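Polyketide synthase (PDB 3QIT) is a decarboxylating thioesterase domain of curacin A biosynthesis that probably releases the polyketide chain and forms its terminal alkene. Local coordinates at residues I124-L128 / G268-H272. Sequence-based numbering, arbitrary orientation.
Sequences ILVEL and GHNLH
His269 carries its CG anti to the backbone N (chi1 178°), which reaches the ring across to Glu127, whose chain bends at chi2 (-82°), setting OE1 beside ND1. ND1 of His269 donates to OE1 of Glu127 over 2.8 Å. The N-H...O angle of 165° and an acceptor close to the ring plane show a nearly straight bond made at the ring edge. OE1 accepts with its anti lone pair, and the apolar stem follows, with CB of Glu127 3.7 Å from CE1 of His269. The buried carboxylate is held at both oxygens, OE1 also by Ser242 OG and OE2 by Gly239 N, which should restrict its rotation. An alanine in place of Glu127 would probably leave ND1 of His269 without its acceptor and the imidazole freer to turn. One residue earlier in the chain, CG1 of Val126 lies 3.8 Å from CD1 and 3.9 Å from CB of Leu271, a small apolar contact. With Ser103 on what looks like a nucleophile elbow, His269 and Glu127 fit a Ser-His-Glu triad; serine and histidine pair as in alpha/beta hydrolases, but the acid follows the sixth strand where many relatives carry it after the seventh. Glu127 follows strand 120-126, which runs between parallel strands 97-102 and 234-239, whereas His269 occupies the loop between edge strand 261-265 and helix 271-274.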
loop_
_atom_site.group_PDB
_atom_site.type_symbol
_atom_site.label_atom_id
_atom_site.label_comp_id
_atom_site.label_asym_id
_atom_site.label_seq_id
_atom_site.Cartn_x
_atom_site.Cartn_y
_atom_site.Cartn_z
ATOM N N ILE B 124 -23.137 -9.362 7.828
ATOM C CA ILE B 124 -23.543 -8.859 9.152
ATOM C C ILE B 124 -22.510 -7.808 9.555
ATOM O O ILE B 124 -21.333 -8.137 9.792
ATOM C CB ILE B 124 -23.622 -9.998 10.196
ATOM C CG1 ILE B 124 -24.694 -11.002 9.737
ATOM C CG2 ILE B 124 -24.005 -9.426 11.574
ATOM C CD1 ILE B 124 -24.500 -12.383 10.216
ATOM N N LEU B 125 -22.957 -6.548 9.600
ATOM C CA LEU B 125 -22.057 -5.408 9.793
ATOM C C LEU B 125 -22.257 -4.846 11.184
ATOM O O LEU B 125 -23.269 -4.212 11.456
ATOM C CB LEU B 125 -22.317 -4.341 8.708
ATOM C CG LEU B 125 -22.158 -4.914 7.301
ATOM C CD1 LEU B 125 -22.583 -3.868 6.269
ATOM C CD2 LEU B 125 -20.708 -5.370 7.059
ATOM N N VAL B 126 -21.311 -5.131 12.081
ATOM C CA VAL B 126 -21.466 -4.717 13.474
ATOM C C VAL B 126 -20.695 -3.436 13.681
ATOM O O VAL B 126 -19.471 -3.410 13.490
ATOM C CB VAL B 126 -20.960 -5.797 14.454
ATOM C CG1 VAL B 126 -21.242 -5.394 15.910
ATOM C CG2 VAL B 126 -21.661 -7.121 14.158
ATOM N N GLU B 127 -21.427 -2.368 14.001
ATOM C CA GLU B 127 -20.833 -1.042 14.244
ATOM C C GLU B 127 -20.007 -0.549 13.061
ATOM O O GLU B 127 -18.802 -0.247 13.170
ATOM C CB GLU B 127 -20.044 -1.050 15.552
ATOM C CG GLU B 127 -20.985 -1.084 16.776
ATOM C CD GLU B 127 -21.498 0.293 17.128
ATOM O OE1 GLU B 127 -20.636 1.177 17.384
ATOM O OE2 GLU B 127 -22.742 0.510 17.135
ATOM N N LEU B 128 -20.679 -0.451 11.921
ATOM C CA LEU B 128 -20.068 0.016 10.690
ATOM C C LEU B 128 -19.786 1.503 10.795
ATOM O O LEU B 128 -20.685 2.273 11.079
ATOM C CB LEU B 128 -21.019 -0.250 9.510
ATOM C CG LEU B 128 -20.479 0.204 8.153
ATOM C CD1 LEU B 128 -19.409 -0.779 7.628
ATOM C CD2 LEU B 128 -21.645 0.372 7.164
ATOM N N GLY B 268 -22.593 -0.981 23.903
ATOM C CA GLY B 268 -21.878 0.116 23.243
ATOM C C GLY B 268 -21.213 -0.326 21.945
ATOM O O GLY B 268 -21.767 -1.129 21.208
ATOM N N HIS B 269 -20.043 0.242 21.651
ATOM C CA HIS B 269 -19.353 -0.045 20.407
ATOM C C HIS B 269 -18.900 -1.497 20.333
ATOM O O HIS B 269 -18.910 -2.118 19.252
ATOM C CB HIS B 269 -18.141 0.884 20.268
ATOM C CG HIS B 269 -17.337 0.636 19.032
ATOM N ND1 HIS B 269 -17.861 0.782 17.763
ATOM C CD2 HIS B 269 -16.044 0.270 18.869
ATOM C CE1 HIS B 269 -16.926 0.496 16.872
ATOM N NE2 HIS B 269 -15.813 0.194 17.516
ATOM N N ASN B 270 -18.524 -2.040 21.484
ATOM C CA ASN B 270 -17.869 -3.343 21.509
ATOM C C ASN B 270 -18.842 -4.491 21.722
ATOM O O ASN B 270 -18.767 -5.235 22.703
ATOM C CB ASN B 270 -16.752 -3.305 22.542
ATOM C CG ASN B 270 -15.623 -2.414 22.098
ATOM O OD1 ASN B 270 -15.067 -2.602 21.006
ATOM N ND2 ASN B 270 -15.297 -1.425 22.912
ATOM N N LEU B 271 -19.752 -4.632 20.768
ATOM C CA LEU B 271 -20.856 -5.591 20.876
ATOM C C LEU B 271 -20.409 -7.049 20.886
ATOM O O LEU B 271 -21.087 -7.914 21.444
ATOM C CB LEU B 271 -21.868 -5.361 19.752
ATOM C CG LEU B 271 -22.744 -4.106 19.815
ATOM C CD1 LEU B 271 -23.646 -4.040 18.580
ATOM C CD2 LEU B 271 -23.587 -4.045 21.090
ATOM N N HIS B 272 -19.261 -7.338 20.279
ATOM C CA HIS B 272 -18.720 -8.689 20.311
ATOM C C HIS B 272 -18.387 -9.138 21.732
ATOM O O HIS B 272 -18.280 -10.341 21.996
ATOM C CB HIS B 272 -17.496 -8.811 19.377
ATOM C CG HIS B 272 -16.379 -7.879 19.714
ATOM N ND1 HIS B 272 -16.562 -6.519 19.862
ATOM C CD2 HIS B 272 -15.059 -8.103 19.913
ATOM C CE1 HIS B 272 -15.405 -5.951 20.147
ATOM N NE2 HIS B 272 -14.478 -6.893 20.182
#